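Local coordinates for 5-formaminoimidazole-4-carboxamide-1-(beta)-D-ribofuranosyl 5'-monophosphate synthetase (Methanocaldococcus jannaschii, PDB 2R7M), which catalyses the ATP- and formate-dependent, folate-independent formylation of the purine precursor AICAR to FAICAR on the route to IMP, at residues L24-S29 against H92-A97; D102-S107 against G114-L119; K227-N232 against G257-V262. All coordinates share one frame; numbering follows the deposited sequence.

Contact 1: L24-S29 against H92-A97; sequences LGSHTS and HGSFIA. With AMP (adenosine monophosphate), chain F.
Leu-24 closes strand 20-24 of a Rossmann-like parallel sheet and packs on the first turn of helix 93-99: its CD2 lies 3.7 Å from Phe-95 CA, and its CB meets the edge of the phenyl ring. The carbonyl O of Leu-24 takes the ring N-H of His-92, the residue at the N-cap position; NE2 to O is 2.9 Å in a nearly straight bond (163°) that runs in the imidazole plane but reaches the carbonyl tilted from its own plane. With CG lodged between backbone N and carbonyl carbon (chi1 60°), the His-92 ring is brought against loop 24-29. Past the inverse gamma turn centred on Gly-25, Ser-26 OG shares a hydrogen bond of 3.1 Å with Ser-94 OG, an atom whose place is doubtful because it is modelled too close to the phosphate of the bound AMP. Ser-26 O lies over the His-92 ring, and His-27 CB rests on the same face, 3.7 Å from the centroid, as a CH-pi contact. The two imidazoles are nearly parallel (18°) but slid apart. With alanine in place of His-92, Leu-24 O would probably lose its side-chain donor and His-27 CB the flat surface it rests on, leaving the loop freer to shift. Gly-93 CA sits 3.8 Å from the His-27 centroid, over the ring face, where a side chain would collide with NE2. At the ring edge, His-27 NE2 is 3.4 Å from O4' of AMP; both His-27 and Ser-94 bind AICAR, so the nucleotide probably occupies the substrate's place. Thr-28 OG1 shares a hydrogen bond with His-27 ND1 (3.0 Å), which helps fix the ring's rotation, and brushes His-92 CB. Ser-29, beginning helix 29-38, turns its OG to Glu-265 OE2 of the second subunit.

Contact 2: D102-S107 against G114-L119; sequences DNVENS and GNRRIL
The carbonyl O of Val-104 receives Arg-116 NE at 2.9 Å, with the N-H aimed almost exactly at it (179°) and the oxygen lying in the guanidinium plane. Arg-116 leaves with CG anti to the backbone N (chi1 -162°) and bends at chi3 to bring NE there, and its NH1 goes on to a salt bridge with the C-terminal carboxylate of Ser-361. One residue on, Glu-105 O is met by Arg-117 NH2, but the modelled separation is so short that its exact length is doubtful. The Arg-117 chain, bent at chi2 and chi3, curls back so that Glu-105 OE1 stands above one face of the guanidinium, 3.3 Å from NH2: a salt bridge of charges alone, with no N-H directed at the oxygen. The other carboxylate oxygen, OE2, is 2.9 Å from Arg-116 O; two acceptors this close may raise the acid's affinity for a proton, against the pull of Arg-117. Beside these polar groups, Val-104 CG1 touches Leu-119 CD1 (4.2 Å); Val-104 packs on Cys-99 and Leu-119 on Ile-96, both of helix 93-99, and segment 114-119 leads directly into helix 120-123.

Contact 3: K227-N232 against G257-V262; sequences KRYESN and GNIPVV. With AMP (adenosine monophosphate), chain E; AMP (adenosine monophosphate), chain F.
Arg-228 and Asn-258 stand side by side as a non-hydrogen-bonded pair of antiparallel strands in the ATP-grasp fold, and hold the base of one AMP. The Asn-258 amide reads its edge with two straight bonds: OD1 accepts from N6 at 2.9 Å, and ND2 gives to N1 at 3.1 Å (171°). Arg-228, bent at chi2 (-59°), lays its guanidinium centre over C2 of that base, CZ 3.4 Å away. Because Asn-258 binds AICAR, this nucleotide probably marks the substrate pocket. Two residues on from Arg-228, Glu-230, an ATP-binding residue, grips the ribose of a second AMP, OE1 with O2' at 3.1 Å and OE2 with O3' at 2.6 Å, and OE1 also pairs with Arg-238 of the third subunit. Behind this shell, Asp-226 accepts a hydrogen bond from Asn-258 ND2 and salt-bridges Arg-228 NH1; Asp-316 salt-bridges Arg-228 NH2. The backbone sets the register: Lys-227 N bonds to Ile-259 O at 2.7 Å, Ile-259 N answers to Lys-227 O, and Tyr-229 N meets Gly-257 O from above the carbonyl plane. On the face away from Asn-258, Lys-227 runs alongside Ile-259, whose CD1 lies over the Tyr-229 ring as a CH-pi contact, 4.1 Å from the centroid.

All three contacts are buried, but they serve different places. Contacts 1 and 2 belong to the Rossmann-like part and touch: Ile-96 CD1 packs 3.9 Å from Leu-119 CD1, and consecutive helices 93-99 and 101-106 carry one segment of each. Contact 3 lies in the ATP-grasp part, its centre about 29 Å from that of contact 2. Contacts 1 and 3 both meet the second subunit and share one AMP, contact 1 near the nucleotide's sugar and phosphate, contact 3 at its base. Their chemistry differs accordingly: imidazoles and hydroxyls in the loop of contact 1, arginines on helix carbonyls in contact 2, where no other chain touches, and sheet bonds with carboxamide recognition in contact 3.

Contact 1: L24-S29 against H92-A97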
loop_
_atom_site.group_PDB
_atom_site.type_symbol
_atom_site.label_atom_id
_atom_site.label_comp_id
_atom_site.label_asym_id
_atom_site.label_seq_id
_atom_site.Cartn_x
_atom_site.Cartn_y
_atom_site.Cartn_z
ATOM N N LEU A 24 -23.111 15.200 11.177
ATOM C CA LEU A 24 -23.607 16.319 10.395
ATOM C C LEU A 24 -22.574 16.716 9.343
ATOM O O LEU A 24 -21.377 16.780 9.619
ATOM C CB LEU A 24 -23.942 17.500 11.321
ATOM C CG LEU A 24 -24.402 18.817 10.689
ATOM C CD1 LEU A 24 -25.758 18.639 10.062
ATOM C CD2 LEU A 24 -24.443 19.923 11.737
ATOM N N GLY A 25 -23.042 17.000 8.141
ATOM C CA GLY A 25 -22.154 17.360 7.054
ATOM C C GLY A 25 -21.579 18.757 7.217
ATOM O O GLY A 25 -22.064 19.701 6.601
ATOM N N SER A 26 -20.546 18.873 8.046
ATOM C CA SER A 26 -19.849 20.130 8.273
ATOM C C SER A 26 -18.724 19.930 9.271
ATOM O O SER A 26 -18.548 18.845 9.818
ATOM C CB SER A 26 -20.817 21.200 8.797
ATOM O OG SER A 26 -20.148 22.427 9.036
ATOM N N HIS A 27 -17.959 20.991 9.506
ATOM C CA HIS A 27 -16.930 21.008 10.552
ATOM C C HIS A 27 -15.714 20.099 10.302
ATOM O O HIS A 27 -14.641 20.577 9.935
ATOM C CB HIS A 27 -17.552 20.710 11.917
ATOM C CG HIS A 27 -16.664 21.058 13.071
ATOM N ND1 HIS A 27 -15.925 20.114 13.751
ATOM C CD2 HIS A 27 -16.394 22.249 13.665
ATOM C CE1 HIS A 27 -15.240 20.702 14.716
ATOM N NE2 HIS A 27 -15.507 21.997 14.686
ATOM N N THR A 28 -15.885 18.799 10.526
ATOM C CA THR A 28 -14.809 17.821 10.378
ATOM C C THR A 28 -15.349 16.514 9.791
ATOM O O THR A 28 -14.759 15.450 9.984
ATOM C CB THR A 28 -14.195 17.470 11.751
ATOM O OG1 THR A 28 -15.244 17.331 12.716
ATOM C CG2 THR A 28 -13.200 18.545 12.227
ATOM N N SER A 29 -16.479 16.586 9.097
ATOM C CA SER A 29 -17.211 15.376 8.725
ATOM C C SER A 29 -16.594 14.630 7.544
ATOM O O SER A 29 -16.819 13.444 7.379
ATOM C CB SER A 29 -18.679 15.693 8.434
ATOM O OG SER A 29 -18.794 16.429 7.230
ATOM N N HIS A 92 -19.488 16.951 16.812
ATOM C CA HIS A 92 -18.472 17.932 16.493
ATOM C C HIS A 92 -19.019 19.354 16.643
ATOM O O HIS A 92 -20.221 19.547 16.825
ATOM C CB HIS A 92 -17.900 17.675 15.097
ATOM C CG HIS A 92 -18.907 17.736 13.992
ATOM N ND1 HIS A 92 -19.742 18.814 13.800
ATOM C CD2 HIS A 92 -19.167 16.875 12.978
ATOM C CE1 HIS A 92 -20.488 18.610 12.728
ATOM N NE2 HIS A 92 -20.160 17.439 12.211
ATOM N N GLY A 93 -18.129 20.339 16.575
ATOM C CA GLY A 93 -18.491 21.738 16.772
ATOM C C GLY A 93 -19.813 22.175 16.166
ATOM O O GLY A 93 -20.661 22.732 16.860
ATOM N N SER A 94 -19.979 21.931 14.867
ATOM C CA SER A 94 -21.170 22.367 14.137
ATOM C C SER A 94 -22.437 21.646 14.571
ATOM O O SER A 94 -23.518 22.241 14.596
ATOM C CB SER A 94 -20.988 22.166 12.633
ATOM O OG SER A 94 -20.281 23.239 12.050
ATOM N N PHE A 95 -22.306 20.360 14.886
ATOM C CA PHE A 95 -23.456 19.548 15.254
ATOM C C PHE A 95 -24.058 20.057 16.553
ATOM O O PHE A 95 -25.278 20.174 16.684
ATOM C CB PHE A 95 -23.060 18.078 15.408
ATOM C CG PHE A 95 -24.084 17.256 16.129
ATOM C CD1 PHE A 95 -25.257 16.867 15.488
ATOM C CD2 PHE A 95 -23.886 16.885 17.448
ATOM C CE1 PHE A 95 -26.208 16.115 16.147
ATOM C CE2 PHE A 95 -24.836 16.133 18.119
ATOM C CZ PHE A 95 -25.998 15.750 17.466
ATOM N N ILE A 96 -23.187 20.349 17.512
ATOM C CA ILE A 96 -23.613 20.830 18.809
ATOM C C ILE A 96 -24.309 22.186 18.687
ATOM O O ILE A 96 -25.329 22.418 19.318
ATOM C CB ILE A 96 -22.438 20.890 19.792
ATOM C CG1 ILE A 96 -21.804 19.502 19.920
ATOM C CG2 ILE A 96 -22.901 21.381 21.160
ATOM C CD1 ILE A 96 -20.557 19.470 20.782
ATOM N N ALA A 97 -23.779 23.060 17.839
ATOM C CA ALA A 97 -24.369 24.380 17.639
ATOM C C ALA A 97 -25.754 24.324 16.986
ATOM O O ALA A 97 -26.705 24.936 17.477
ATOM C CB ALA A 97 -23.427 25.270 16.828
HETATM P P AMP F . -18.762 26.314 11.655
HETATM O O1P AMP F . -19.034 27.767 11.979
HETATM O O2P AMP F . -20.016 25.476 11.542
HETATM O O3P AMP F . -17.790 26.096 10.519
HETATM O "O5'" AMP F . -17.968 25.723 12.926
HETATM C "C5'" AMP F . -18.495 25.774 14.249
HETATM C "C4'" AMP F . -17.403 26.199 15.239
HETATM O "O4'" AMP F . -16.322 25.255 15.287
HETATM C "C3'" AMP F . -16.776 27.551 14.906
HETATM O "O3'" AMP F . -17.388 28.582 15.675
HETATM C "C2'" AMP F . -15.310 27.415 15.264
HETATM O "O2'" AMP F . -15.031 27.914 16.575
HETATM C "C1'" AMP F . -15.050 25.922 15.277
HETATM N N9 AMP F . -14.296 25.571 14.046
HETATM C C8 AMP F . -14.853 25.260 12.866
HETATM N N7 AMP F . -13.905 24.985 11.945
HETATM C C5 AMP F . -12.708 25.119 12.540
HETATM C C6 AMP F . -11.298 24.970 12.122
HETATM N N6 AMP F . -10.990 24.619 10.844
HETATM N N1 AMP F . -10.342 25.214 13.052
HETATM C C2 AMP F . -10.651 25.567 14.311
HETATM N N3 AMP F . -11.910 25.722 14.754
HETATM C C4 AMP F . -12.967 25.514 13.927
#

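Contact 2: D102-S107 against G114-L119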
loop_
_atom_site.group_PDB
_atom_site.type_symbol
_atom_site.label_atom_id
_atom_site.label_comp_id
_atom_site.label_asym_id
_atom_site.label_seq_id
_atom_site.Cartn_x
_atom_site.Cartn_y
_atom_site.Cartn_z
ATOM N N ASP A 102 -28.384 22.053 24.831
ATOM C CA ASP A 102 -29.385 21.561 25.772
ATOM C C ASP A 102 -30.134 20.378 25.176
ATOM O O ASP A 102 -30.362 19.369 25.847
ATOM C CB ASP A 102 -30.364 22.666 26.172
ATOM C CG ASP A 102 -30.008 23.302 27.502
ATOM O OD1 ASP A 102 -29.064 24.124 27.541
ATOM O OD2 ASP A 102 -30.679 22.975 28.509
ATOM N N ASN A 103 -30.518 20.516 23.911
ATOM C CA ASN A 103 -31.094 19.417 23.152
ATOM C C ASN A 103 -30.156 18.215 23.100
ATOM O O ASN A 103 -30.601 17.076 23.185
ATOM C CB ASN A 103 -31.434 19.867 21.734
ATOM C CG ASN A 103 -32.515 20.924 21.703
ATOM O OD1 ASN A 103 -33.194 21.162 22.700
ATOM N ND2 ASN A 103 -32.688 21.561 20.551
ATOM N N VAL A 104 -28.857 18.474 22.971
ATOM C CA VAL A 104 -27.868 17.404 22.966
ATOM C C VAL A 104 -27.888 16.647 24.291
ATOM O O VAL A 104 -27.867 15.417 24.307
ATOM C CB VAL A 104 -26.430 17.929 22.686
ATOM C CG1 VAL A 104 -25.400 16.832 22.947
ATOM C CG2 VAL A 104 -26.308 18.450 21.261
ATOM N N GLU A 105 -27.950 17.386 25.395
ATOM C CA GLU A 105 -27.767 16.805 26.732
ATOM C C GLU A 105 -28.968 16.029 27.283
ATOM O O GLU A 105 -28.803 15.210 28.189
ATOM C CB GLU A 105 -27.344 17.885 27.736
ATOM C CG GLU A 105 -26.060 18.622 27.381
ATOM C CD GLU A 105 -24.804 17.828 27.709
ATOM O OE1 GLU A 105 -24.895 16.879 28.513
ATOM O OE2 GLU A 105 -23.725 18.159 27.172
ATOM N N ASN A 106 -30.168 16.287 26.760
ATOM C CA ASN A 106 -31.367 15.609 27.271
ATOM C C ASN A 106 -32.553 15.444 26.305
ATOM O O ASN A 106 -33.609 14.952 26.694
ATOM C CB ASN A 106 -31.833 16.246 28.589
ATOM C CG ASN A 106 -31.594 17.740 28.636
ATOM O OD1 ASN A 106 -32.145 18.499 27.833
ATOM N ND2 ASN A 106 -30.772 18.174 29.588
ATOM N N SER A 107 -32.372 15.834 25.051
ATOM C CA SER A 107 -33.435 15.723 24.059
ATOM C C SER A 107 -32.990 14.956 22.797
ATOM O O SER A 107 -33.795 14.709 21.897
ATOM C CB SER A 107 -33.958 17.123 23.706
ATOM O OG SER A 107 -34.560 17.170 22.422
ATOM N N GLY A 114 -18.273 9.334 22.559
ATOM C CA GLY A 114 -17.731 10.270 23.541
ATOM C C GLY A 114 -18.559 10.412 24.815
ATOM O O GLY A 114 -19.633 9.816 24.945
ATOM N N ASN A 115 -18.039 11.200 25.758
ATOM C CA ASN A 115 -18.727 11.519 27.009
ATOM C C ASN A 115 -19.645 12.729 26.823
ATOM O O ASN A 115 -19.188 13.866 26.767
ATOM C CB ASN A 115 -17.705 11.774 28.128
ATOM C CG ASN A 115 -18.354 12.201 29.441
ATOM O OD1 ASN A 115 -19.568 12.364 29.523
ATOM N ND2 ASN A 115 -17.538 12.381 30.478
ATOM N N ARG A 116 -20.941 12.458 26.720
ATOM C CA ARG A 116 -21.967 13.466 26.450
ATOM C C ARG A 116 -21.956 14.635 27.442
ATOM O O ARG A 116 -22.085 15.794 27.046
ATOM C CB ARG A 116 -23.339 12.789 26.480
ATOM C CG ARG A 116 -24.453 13.548 25.819
ATOM C CD ARG A 116 -25.752 12.790 25.989
ATOM N NE ARG A 116 -26.616 12.898 24.817
ATOM C CZ ARG A 116 -26.849 11.912 23.956
ATOM N NH1 ARG A 116 -26.289 10.718 24.126
ATOM N NH2 ARG A 116 -27.655 12.118 22.922
ATOM N N ARG A 117 -21.814 14.319 28.728
ATOM C CA ARG A 117 -21.856 15.322 29.788
ATOM C C ARG A 117 -20.766 16.383 29.609
ATOM O O ARG A 117 -20.993 17.564 29.871
ATOM C CB ARG A 117 -21.700 14.671 31.172
ATOM C CG ARG A 117 -22.688 13.551 31.519
ATOM C CD ARG A 117 -24.110 14.053 31.766
ATOM N NE ARG A 117 -24.923 13.980 30.554
ATOM C CZ ARG A 117 -26.156 14.464 30.440
ATOM N NH1 ARG A 117 -26.738 15.066 31.473
ATOM N NH2 ARG A 117 -26.807 14.348 29.288
ATOM N N ILE A 118 -19.590 15.953 29.160
ATOM C CA ILE A 118 -18.410 16.810 29.148
ATOM C C ILE A 118 -18.415 17.845 28.027
ATOM O O ILE A 118 -17.535 18.691 27.961
ATOM C CB ILE A 118 -17.092 15.999 29.118
ATOM C CG1 ILE A 118 -15.975 16.790 29.798
ATOM C CG2 ILE A 118 -16.709 15.619 27.683
ATOM C CD1 ILE A 118 -14.641 16.096 29.793
ATOM N N LEU A 119 -19.412 17.784 27.153
ATOM C CA LEU A 119 -19.528 18.769 26.094
ATOM C C LEU A 119 -19.939 20.131 26.671
ATOM O O LEU A 119 -19.737 21.170 26.039
ATOM C CB LEU A 119 -20.516 18.298 25.019
ATOM C CG LEU A 119 -20.124 17.027 24.252
ATOM C CD1 LEU A 119 -21.214 16.598 23.279
ATOM C CD2 LEU A 119 -18.801 17.201 23.534
#

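Contact 3: K227-N232 against G257-V262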
loop_
_atom_site.group_PDB
_atom_site.type_symbol
_atom_site.label_atom_id
_atom_site.label_comp_id
_atom_site.label_asym_id
_atom_site.label_seq_id
_atom_site.Cartn_x
_atom_site.Cartn_y
_atom_site.Cartn_z
ATOM N N LYS A 227 -1.705 24.955 13.284
ATOM C CA LYS A 227 -1.867 26.329 13.723
ATOM C C LYS A 227 -3.045 26.945 12.969
ATOM O O LYS A 227 -3.284 26.638 11.802
ATOM C CB LYS A 227 -0.580 27.132 13.521
ATOM C CG LYS A 227 -0.276 27.501 12.085
ATOM C CD LYS A 227 1.006 28.314 12.006
ATOM C CE LYS A 227 0.903 29.386 10.938
ATOM N NZ LYS A 227 2.148 30.182 10.807
ATOM N N ARG A 228 -3.791 27.802 13.654
ATOM C CA ARG A 228 -4.933 28.482 13.067
ATOM C C ARG A 228 -4.528 29.466 11.982
ATOM O O ARG A 228 -3.430 30.036 12.005
ATOM C CB ARG A 228 -5.719 29.244 14.141
ATOM C CG ARG A 228 -6.079 28.427 15.357
ATOM C CD ARG A 228 -6.917 27.228 14.965
ATOM N NE ARG A 228 -7.717 26.738 16.084
ATOM C CZ ARG A 228 -7.969 25.453 16.326
ATOM N NH1 ARG A 228 -7.469 24.511 15.538
ATOM N NH2 ARG A 228 -8.708 25.109 17.371
ATOM N N TYR A 229 -5.437 29.658 11.032
ATOM C CA TYR A 229 -5.282 30.639 9.972
ATOM C C TYR A 229 -6.525 31.509 10.093
ATOM O O TYR A 229 -7.631 31.095 9.724
ATOM C CB TYR A 229 -5.222 29.933 8.620
ATOM C CG TYR A 229 -4.572 30.710 7.514
ATOM C CD1 TYR A 229 -3.595 31.663 7.784
ATOM C CD2 TYR A 229 -4.906 30.470 6.186
ATOM C CE1 TYR A 229 -2.987 32.365 6.762
ATOM C CE2 TYR A 229 -4.297 31.159 5.160
ATOM C CZ TYR A 229 -3.340 32.110 5.460
ATOM O OH TYR A 229 -2.737 32.819 4.457
ATOM N N GLU A 230 -6.349 32.702 10.650
ATOM C CA GLU A 230 -7.490 33.528 11.024
ATOM C C GLU A 230 -7.582 34.840 10.247
ATOM O O GLU A 230 -6.578 35.452 9.909
ATOM C CB GLU A 230 -7.467 33.758 12.533
ATOM C CG GLU A 230 -7.718 32.475 13.304
ATOM C CD GLU A 230 -7.348 32.566 14.765
ATOM O OE1 GLU A 230 -6.425 33.334 15.110
ATOM O OE2 GLU A 230 -7.975 31.848 15.567
ATOM N N SER A 231 -8.805 35.252 9.943
ATOM C CA SER A 231 -9.042 36.494 9.218
ATOM C C SER A 231 -9.820 37.428 10.158
ATOM O O SER A 231 -10.714 36.975 10.854
ATOM C CB SER A 231 -9.836 36.198 7.941
ATOM O OG SER A 231 -9.771 37.264 7.006
ATOM N N ASN A 232 -9.506 38.724 10.170
ATOM C CA ASN A 232 -8.583 39.341 9.218
ATOM C C ASN A 232 -7.133 39.354 9.677
ATOM O O ASN A 232 -6.251 39.760 8.930
ATOM C CB ASN A 232 -9.050 40.764 8.847
ATOM C CG ASN A 232 -8.762 41.815 9.945
ATOM O OD1 ASN A 232 -8.206 41.521 11.007
ATOM N ND2 ASN A 232 -9.152 43.055 9.671
ATOM N N GLY A 257 -9.261 28.570 8.440
ATOM C CA GLY A 257 -8.508 27.414 7.976
ATOM C C GLY A 257 -7.358 27.063 8.883
ATOM O O GLY A 257 -7.216 27.634 9.966
ATOM N N ASN A 258 -6.533 26.116 8.439
ATOM C CA ASN A 258 -5.457 25.590 9.269
ATOM C C ASN A 258 -4.206 25.220 8.495
ATOM O O ASN A 258 -4.236 24.945 7.297
ATOM C CB ASN A 258 -5.930 24.371 10.083
ATOM C CG ASN A 258 -7.374 24.492 10.539
ATOM O OD1 ASN A 258 -8.303 24.395 9.731
ATOM N ND2 ASN A 258 -7.571 24.685 11.836
ATOM N N ILE A 259 -3.093 25.231 9.210
ATOM C CA ILE A 259 -1.801 25.008 8.625
ATOM C C ILE A 259 -1.119 23.977 9.510
ATOM O O ILE A 259 -1.234 24.056 10.731
ATOM C CB ILE A 259 -1.000 26.330 8.585
ATOM C CG1 ILE A 259 -1.675 27.358 7.647
ATOM C CG2 ILE A 259 0.402 26.094 8.167
ATOM C CD1 ILE A 259 -1.043 28.749 7.731
ATOM N N PRO A 260 -0.461 22.975 8.896
ATOM C CA PRO A 260 0.274 21.949 9.653
ATOM C C PRO A 260 1.582 22.420 10.280
ATOM O O PRO A 260 2.322 23.224 9.701
ATOM C CB PRO A 260 0.558 20.849 8.620
ATOM C CG PRO A 260 0.263 21.440 7.256
ATOM C CD PRO A 260 -0.434 22.759 7.434
ATOM N N VAL A 261 1.872 21.882 11.458
ATOM C CA VAL A 261 3.071 22.245 12.176
ATOM C C VAL A 261 3.507 21.029 12.985
ATOM O O VAL A 261 2.699 20.158 13.282
ATOM C CB VAL A 261 2.808 23.483 13.093
ATOM C CG1 VAL A 261 1.910 23.113 14.268
ATOM C CG2 VAL A 261 4.123 24.093 13.585
ATOM N N VAL A 262 4.795 20.948 13.297
ATOM C CA VAL A 262 5.292 19.925 14.199
ATOM C C VAL A 262 5.986 20.660 15.327
ATOM O O VAL A 262 6.542 21.738 15.122
ATOM C CB VAL A 262 6.266 18.909 13.485
ATOM C CG1 VAL A 262 5.486 18.001 12.501
ATOM C CG2 VAL A 262 7.384 19.632 12.746
HETATM P P AMP E . -10.473 31.949 20.998
HETATM O O1P AMP E . -10.355 30.530 20.497
HETATM O O2P AMP E . -11.680 32.702 20.513
HETATM O O3P AMP E . -10.127 32.078 22.461
HETATM O "O5'" AMP E . -9.271 32.763 20.313
HETATM C "C5'" AMP E . -9.351 33.230 18.975
HETATM C "C4'" AMP E . -7.917 33.514 18.569
HETATM O "O4'" AMP E . -7.401 34.615 19.331
HETATM C "C3'" AMP E . -7.003 32.340 18.900
HETATM O "O3'" AMP E . -6.966 31.334 17.879
HETATM C "C2'" AMP E . -5.662 33.017 19.097
HETATM O "O2'" AMP E . -4.977 33.133 17.849
HETATM C "C1'" AMP E . -6.026 34.399 19.642
HETATM N N9 AMP E . -5.883 34.320 21.110
HETATM C C8 AMP E . -6.786 33.770 21.946
HETATM N N7 AMP E . -6.356 33.812 23.230
HETATM C C5 AMP E . -5.150 34.417 23.224
HETATM C C6 AMP E . -4.156 34.807 24.246
HETATM N N6 AMP E . -4.361 34.534 25.556
HETATM N N1 AMP E . -3.026 35.408 23.822
HETATM C C2 AMP E . -2.801 35.667 22.516
HETATM N N3 AMP E . -3.665 35.351 21.535
HETATM C C4 AMP E . -4.833 34.731 21.821
HETATM P P AMP F . -18.762 26.314 11.655
HETATM O O1P AMP F . -19.034 27.767 11.979
HETATM O O2P AMP F . -20.016 25.476 11.542
HETATM O O3P AMP F . -17.790 26.096 10.519
HETATM O "O5'" AMP F . -17.968 25.723 12.926
HETATM C "C5'" AMP F . -18.495 25.774 14.249
HETATM C "C4'" AMP F . -17.403 26.199 15.239
HETATM O "O4'" AMP F . -16.322 25.255 15.287
HETATM C "C3'" AMP F . -16.776 27.551 14.906
HETATM O "O3'" AMP F . -17.388 28.582 15.675
HETATM C "C2'" AMP F . -15.310 27.415 15.264
HETATM O "O2'" AMP F . -15.031 27.914 16.575
HETATM C "C1'" AMP F . -15.050 25.922 15.277
HETATM N N9 AMP F . -14.296 25.571 14.046
HETATM C C8 AMP F . -14.853 25.260 12.866
HETATM N N7 AMP F . -13.905 24.985 11.945
HETATM C C5 AMP F . -12.708 25.119 12.540
HETATM C C6 AMP F . -11.298 24.970 12.122
HETATM N N6 AMP F . -10.990 24.619 10.844
HETATM N N1 AMP F . -10.342 25.214 13.052
HETATM C C2 AMP F . -10.651 25.567 14.311
HETATM N N3 AMP F . -11.910 25.722 14.754
HETATM C C4 AMP F . -12.967 25.514 13.927
#